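Local atomic coordinates of phosphoribosylaminoimidazole-succinocarboxamide synthase (Ehrlichia chaffeensis str. Arkansas, PDB entry 3KRE), a protein that catalyses the ATP-dependent joining of L-aspartate to carboxyaminoimidazole ribotide, forming SAICAR in de novo purine biosynthesis. Residues V113-A118 and E140-N145; L177-I182 and F197-G202. One frame throughout, in Å; residues are numbered along the deposited sequence.

Contact 1: residues V113-A118 and E140-N145; sequences VIRNLA and EFYYKN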
loop_
_atom_site.group_PDB
_atom_site.type_symbol
_atom_site.label_atom_id
_atom_site.label_comp_id
_atom_site.label_asym_id
_atom_site.label_seq_id
_atom_site.Cartn_x
_atom_site.Cartn_y
_atom_site.Cartn_z
ATOM N N VAL A 113 -0.184 6.081 -6.884
ATOM C CA VAL A 113 1.234 5.807 -6.679
ATOM C C VAL A 113 1.915 7.122 -6.433
ATOM O O VAL A 113 1.736 8.051 -7.214
ATOM C CB VAL A 113 1.876 5.064 -7.871
ATOM C CG1 VAL A 113 3.374 4.941 -7.659
ATOM C CG2 VAL A 113 1.218 3.665 -8.075
ATOM N N ILE A 114 2.654 7.205 -5.332
ATOM C CA ILE A 114 3.378 8.389 -4.918
ATOM C C ILE A 114 4.873 8.059 -4.997
ATOM O O ILE A 114 5.338 7.087 -4.390
ATOM C CB ILE A 114 3.010 8.832 -3.474
ATOM C CG1 ILE A 114 1.507 9.098 -3.337
ATOM C CG2 ILE A 114 3.733 10.102 -3.143
ATOM C CD1 ILE A 114 0.667 7.859 -3.070
ATOM N N ARG A 115 5.617 8.857 -5.748
ATOM C CA ARG A 115 7.059 8.596 -5.983
ATOM C C ARG A 115 7.929 9.738 -5.467
ATOM O O ARG A 115 7.730 10.921 -5.844
ATOM C CB ARG A 115 7.316 8.406 -7.479
ATOM C CG ARG A 115 6.385 7.418 -8.196
ATOM C CD ARG A 115 6.795 7.205 -9.624
ATOM N NE ARG A 115 5.879 6.300 -10.308
ATOM C CZ ARG A 115 5.963 4.970 -10.296
ATOM N NH1 ARG A 115 6.936 4.354 -9.659
ATOM N NH2 ARG A 115 5.083 4.260 -10.967
ATOM N N ASN A 116 8.915 9.371 -4.636
ATOM C CA ASN A 116 9.933 10.278 -4.143
ATOM C C ASN A 116 11.239 10.183 -4.921
ATOM O O ASN A 116 11.896 11.186 -5.141
ATOM C CB ASN A 116 10.165 10.063 -2.651
ATOM C CG ASN A 116 8.934 10.394 -1.836
ATOM O OD1 ASN A 116 8.368 11.462 -1.998
ATOM N ND2 ASN A 116 8.506 9.477 -0.986
ATOM N N LEU A 117 11.624 8.971 -5.273
ATOM C CA LEU A 117 12.721 8.710 -6.188
ATOM C C LEU A 117 12.191 7.869 -7.344
ATOM O O LEU A 117 11.163 7.218 -7.239
ATOM C CB LEU A 117 13.841 7.947 -5.496
ATOM C CG LEU A 117 14.284 8.326 -4.076
ATOM C CD1 LEU A 117 15.446 7.344 -3.672
ATOM C CD2 LEU A 117 14.719 9.775 -3.965
ATOM N N ALA A 118 12.919 7.883 -8.452
ATOM C CA ALA A 118 12.601 7.042 -9.592
ATOM C C ALA A 118 12.887 5.587 -9.274
ATOM O O ALA A 118 13.951 5.267 -8.754
ATOM C CB ALA A 118 13.449 7.428 -10.792
ATOM N N GLU A 140 1.008 9.420 -9.538
ATOM C CA GLU A 140 0.413 8.825 -10.735
ATOM C C GLU A 140 -0.788 7.961 -10.351
ATOM O O GLU A 140 -0.773 7.289 -9.303
ATOM C CB GLU A 140 1.445 7.983 -11.450
ATOM C CG GLU A 140 2.681 8.714 -12.048
ATOM C CD GLU A 140 3.641 7.776 -12.756
ATOM O OE1 GLU A 140 3.926 6.701 -12.194
ATOM O OE2 GLU A 140 4.097 8.099 -13.873
ATOM N N PHE A 141 -1.812 7.965 -11.207
ATOM C CA PHE A 141 -3.034 7.199 -10.980
ATOM C C PHE A 141 -3.143 6.030 -11.935
ATOM O O PHE A 141 -2.824 6.174 -13.113
ATOM C CB PHE A 141 -4.254 8.099 -11.188
ATOM C CG PHE A 141 -4.344 9.218 -10.212
ATOM C CD1 PHE A 141 -4.748 8.976 -8.908
ATOM C CD2 PHE A 141 -4.031 10.532 -10.584
ATOM C CE1 PHE A 141 -4.871 10.008 -7.994
ATOM C CE2 PHE A 141 -4.122 11.574 -9.649
ATOM C CZ PHE A 141 -4.546 11.313 -8.359
ATOM N N TYR A 142 -3.619 4.879 -11.429
ATOM C CA TYR A 142 -3.841 3.708 -12.273
ATOM C C TYR A 142 -5.223 3.155 -12.018
ATOM O O TYR A 142 -5.704 3.172 -10.909
ATOM C CB TYR A 142 -2.791 2.636 -12.012
ATOM C CG TYR A 142 -1.400 3.106 -12.283
ATOM C CD1 TYR A 142 -0.776 2.802 -13.475
ATOM C CD2 TYR A 142 -0.710 3.888 -11.345
ATOM C CE1 TYR A 142 0.484 3.239 -13.743
ATOM C CE2 TYR A 142 0.556 4.341 -11.608
ATOM C CZ TYR A 142 1.162 3.998 -12.816
ATOM O OH TYR A 142 2.433 4.449 -13.097
ATOM N N TYR A 143 -5.862 2.685 -13.074
ATOM C CA TYR A 143 -7.108 1.961 -12.959
ATOM C C TYR A 143 -6.799 0.514 -12.508
ATOM O O TYR A 143 -6.009 -0.177 -13.161
ATOM C CB TYR A 143 -7.747 1.929 -14.337
ATOM C CG TYR A 143 -9.033 1.122 -14.425
ATOM C CD1 TYR A 143 -10.014 1.252 -13.455
ATOM C CD2 TYR A 143 -9.283 0.285 -15.515
ATOM C CE1 TYR A 143 -11.205 0.538 -13.539
ATOM C CE2 TYR A 143 -10.455 -0.417 -15.604
ATOM C CZ TYR A 143 -11.408 -0.290 -14.604
ATOM O OH TYR A 143 -12.604 -0.977 -14.664
ATOM N N LYS A 144 -7.399 0.065 -11.407
ATOM C CA LYS A 144 -7.089 -1.269 -10.878
ATOM C C LYS A 144 -7.900 -2.312 -11.664
ATOM O O LYS A 144 -9.126 -2.398 -11.537
ATOM C CB LYS A 144 -7.335 -1.369 -9.358
ATOM C CG LYS A 144 -6.526 -2.545 -8.722
ATOM C CD LYS A 144 -6.633 -2.636 -7.191
ATOM C CE LYS A 144 -5.650 -3.695 -6.642
ATOM N NZ LYS A 144 -5.828 -3.984 -5.172
ATOM N N ASN A 145 -7.199 -3.050 -12.515
ATOM C CA ASN A 145 -7.818 -4.036 -13.411
ATOM C C ASN A 145 -6.763 -4.999 -13.896
ATOM O O ASN A 145 -5.838 -4.623 -14.632
ATOM C CB ASN A 145 -8.507 -3.338 -14.593
ATOM C CG ASN A 145 -9.365 -4.281 -15.430
ATOM O OD1 ASN A 145 -8.850 -5.116 -16.160
ATOM N ND2 ASN A 145 -10.678 -4.115 -15.350
#
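Val113 and Glu140 form an antiparallel hydrogen-bonded pair between neighbouring strands of the large sheet, 110-115 and 133-143, and a salt bridge from Arg115, two residues along, back to the same Glu140 ties these strands by their side chains. The evidence for the pair is reciprocal: Val113 N donates to Glu140 O at 2.8 Å, and Glu140 N returns the bond to Val113 O at 2.8 Å, both nearly straight. The short strand axes run at 153° to each other.

On the face carrying Val113 and Glu140, one carboxylate oxygen gathers three donors. Arg115 reaches it side-on, NE lying 2.7 Å and NH2 3.0 Å from Glu140 OE1, which stays close to the guanidinium plane although the carboxylate stands almost perpendicular (85°). The third donor is Tyr142 OH, 2.8 Å from Glu140 OE1 and well above the carboxylate plane. Three bonds anchor OE1 and probably favour the charged form; with Arg125 on OE2, the carboxylate's rotation is probably restricted. A chi1 of 174° turns Val113 CG1 over the guanidinium of Arg115, 3.7 Å above its plane, and leaves CG2 to meet Tyr142 CE2 at 3.7 Å.

Arg125 comes from helix 120-126. Beyond, strand 192-204 pairs with 110-115 through Ile114 and Phe197, and helix 166-189 covers Ile114 and Phe141.

Contact 2: residues L177-I182 and F197-G202; sequences LKINNI and FKLEFG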
loop_
_atom_site.group_PDB
_atom_site.type_symbol
_atom_site.label_atom_id
_atom_site.label_comp_id
_atom_site.label_asym_id
_atom_site.label_seq_id
_atom_site.Cartn_x
_atom_site.Cartn_y
_atom_site.Cartn_z
ATOM N N LEU A 177 -0.203 13.157 -0.437
ATOM C CA LEU A 177 0.993 13.898 -0.088
ATOM C C LEU A 177 1.203 13.994 1.442
ATOM O O LEU A 177 2.343 13.960 1.919
ATOM C CB LEU A 177 0.956 15.305 -0.729
ATOM C CG LEU A 177 0.998 15.262 -2.258
ATOM C CD1 LEU A 177 0.786 16.651 -2.908
ATOM C CD2 LEU A 177 2.362 14.617 -2.684
ATOM N N LYS A 178 0.125 14.148 2.202
ATOM C CA LYS A 178 0.229 14.201 3.663
ATOM C C LYS A 178 0.721 12.833 4.180
ATOM O O LYS A 178 1.626 12.765 5.025
ATOM C CB LYS A 178 -1.116 14.581 4.303
ATOM C CG LYS A 178 -1.139 14.620 5.852
ATOM C CD LYS A 178 -2.471 15.254 6.424
ATOM C CE LYS A 178 -2.626 14.955 7.961
ATOM N NZ LYS A 178 -3.897 15.473 8.556
ATOM N N ILE A 179 0.146 11.777 3.640
ATOM C CA ILE A 179 0.555 10.406 3.983
ATOM C C ILE A 179 2.026 10.216 3.632
ATOM O O ILE A 179 2.794 9.634 4.414
ATOM C CB ILE A 179 -0.377 9.347 3.303
ATOM C CG1 ILE A 179 -1.759 9.384 3.942
ATOM C CG2 ILE A 179 0.237 7.908 3.413
ATOM C CD1 ILE A 179 -2.892 8.753 3.122
ATOM N N ASN A 180 2.435 10.694 2.450
ATOM C CA ASN A 180 3.832 10.622 2.057
ATOM C C ASN A 180 4.716 11.322 3.099
ATOM O O ASN A 180 5.730 10.784 3.521
ATOM C CB ASN A 180 4.029 11.239 0.674
ATOM C CG ASN A 180 5.476 11.103 0.153
ATOM O OD1 ASN A 180 6.152 10.097 0.385
ATOM N ND2 ASN A 180 5.949 12.139 -0.560
ATOM N N ASN A 181 4.338 12.526 3.516
ATOM C CA ASN A 181 5.146 13.237 4.509
ATOM C C ASN A 181 5.256 12.471 5.822
ATOM O O ASN A 181 6.345 12.337 6.359
ATOM C CB ASN A 181 4.573 14.606 4.811
ATOM C CG ASN A 181 4.714 15.556 3.645
ATOM O OD1 ASN A 181 5.569 15.369 2.780
ATOM N ND2 ASN A 181 3.890 16.613 3.633
ATOM N N ILE A 182 4.129 12.001 6.328
ATOM C CA ILE A 182 4.106 11.238 7.592
ATOM C C ILE A 182 4.942 9.961 7.528
ATOM O O ILE A 182 5.838 9.709 8.379
ATOM C CB ILE A 182 2.674 10.870 8.013
ATOM C CG1 ILE A 182 1.827 12.146 8.235
ATOM C CG2 ILE A 182 2.727 9.985 9.266
ATOM C CD1 ILE A 182 0.303 11.866 8.164
ATOM N N PHE A 197 5.360 4.474 -3.041
ATOM C CA PHE A 197 4.347 3.594 -2.474
ATOM C C PHE A 197 3.013 3.752 -3.172
ATOM O O PHE A 197 2.831 4.694 -3.924
ATOM C CB PHE A 197 4.201 3.813 -0.958
ATOM C CG PHE A 197 3.706 5.173 -0.575
ATOM C CD1 PHE A 197 2.409 5.350 -0.136
ATOM C CD2 PHE A 197 4.531 6.258 -0.611
ATOM C CE1 PHE A 197 1.954 6.600 0.250
ATOM C CE2 PHE A 197 4.083 7.530 -0.209
ATOM C CZ PHE A 197 2.791 7.691 0.209
ATOM N N LYS A 198 2.125 2.762 -2.981
ATOM C CA LYS A 198 0.822 2.705 -3.607
ATOM C C LYS A 198 -0.230 2.714 -2.511
ATOM O O LYS A 198 -0.117 1.987 -1.507
ATOM C CB LYS A 198 0.686 1.428 -4.460
ATOM C CG LYS A 198 -0.658 1.224 -5.186
ATOM C CD LYS A 198 -1.749 0.569 -4.342
ATOM C CE LYS A 198 -1.664 -0.988 -4.255
ATOM N NZ LYS A 198 -2.288 -1.378 -2.951
ATOM N N LEU A 199 -1.271 3.516 -2.721
ATOM C CA LEU A 199 -2.418 3.617 -1.839
ATOM C C LEU A 199 -3.699 3.259 -2.580
ATOM O O LEU A 199 -3.805 3.473 -3.793
ATOM C CB LEU A 199 -2.588 5.057 -1.339
ATOM C CG LEU A 199 -1.423 5.638 -0.561
ATOM C CD1 LEU A 199 -1.765 7.100 -0.163
ATOM C CD2 LEU A 199 -1.094 4.747 0.687
ATOM N N GLU A 200 -4.679 2.747 -1.841
ATOM C CA GLU A 200 -6.038 2.588 -2.320
ATOM C C GLU A 200 -6.966 3.145 -1.282
ATOM O O GLU A 200 -6.706 3.025 -0.071
ATOM C CB GLU A 200 -6.384 1.097 -2.526
ATOM C CG GLU A 200 -5.576 0.489 -3.649
ATOM C CD GLU A 200 -5.876 -0.984 -3.836
ATOM O OE1 GLU A 200 -7.034 -1.408 -3.600
ATOM O OE2 GLU A 200 -4.950 -1.694 -4.268
ATOM N N PHE A 201 -8.056 3.726 -1.754
ATOM C CA PHE A 201 -9.038 4.322 -0.871
ATOM C C PHE A 201 -10.400 3.719 -1.156
ATOM O O PHE A 201 -10.666 3.247 -2.262
ATOM C CB PHE A 201 -9.117 5.816 -1.121
ATOM C CG PHE A 201 -7.875 6.602 -0.666
ATOM C CD1 PHE A 201 -7.842 7.253 0.561
ATOM C CD2 PHE A 201 -6.763 6.699 -1.498
ATOM C CE1 PHE A 201 -6.687 7.974 0.944
ATOM C CE2 PHE A 201 -5.619 7.414 -1.083
ATOM C CZ PHE A 201 -5.617 8.052 0.100
ATOM N N GLY A 202 -11.290 3.832 -0.175
ATOM C CA GLY A 202 -12.672 3.422 -0.352
ATOM C C GLY A 202 -13.604 4.360 0.391
ATOM O O GLY A 202 -13.161 5.304 1.042
#
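Ile179 and Asn180 of helix 166-189 meet three side chains of strand 192-204, Phe197, Leu199 and Phe201, in a buried contact without a hydrogen bond across it. Ile179 uses both its branches. CG2 meets Phe197 CE1 obliquely at 3.8 Å, whereas CD1 reaches Leu199 CD1 tip to tip, also 3.8 Å away, and comes within 4.1 Å of Phe201 CZ. With CG1 beside the backbone N and the chain extended beyond it (chi2 161°), the isoleucine spreads along the strand and touches all three residues.

Asn180 faces the edge of the Phe197 ring. Its CB and OD1 lie near the ring plane, and OD1 is 3.4 Å from Phe197 CE2; the amide and ring planes are inclined by 36°. Phe197 CZ also approaches the helix backbone, 3.6 Å from Asn180 CA. That reach follows from a chi1 of 64°, which sets CG between the backbone N and carbonyl carbon, while Leu199 CD2 adjoins the ring at its edge.

Further out, the Asn180 amide is held by Asn116, at the corner that follows strand 110-115: its ND2 probably donates to OD1, giving this buried oxygen a polar partner. Ile114 lies beside both Asn180 and Phe197, and Ser176, one turn earlier in the helix, packs on Leu199 and Phe201.

The 10.7 Å between the axes of 177-182 and 197-199 and the alternation of inward residues 197, 199 and 201 are characteristic of a helix laid on one face of a beta-sheet, here the antiparallel, helix-backed sheet of the alpha+beta SAICAR synthetase fold.

Overall arrangement
The two contacts, with centres about 10 Å apart, involve the same sheet in different ways. Contact 1 lies within it, joining strand 110-115 to strand 133-143, and is partly buried; contact 2 crosses from strand 192-204 to helix 166-189 and is fully buried. Their chemistry differs accordingly: backbone bonds and a shared carboxylate oxygen in the first, methyl groups against aromatic rings, with one amide at a ring edge, in the second. Because strands 110-115 and 192-204 are neighbours, the contacts also touch directly. The Asn116-Asn180 pair bridges them, and a salt bridge joins Lys144 NZ to Glu200 OE2 at 2.6 Å.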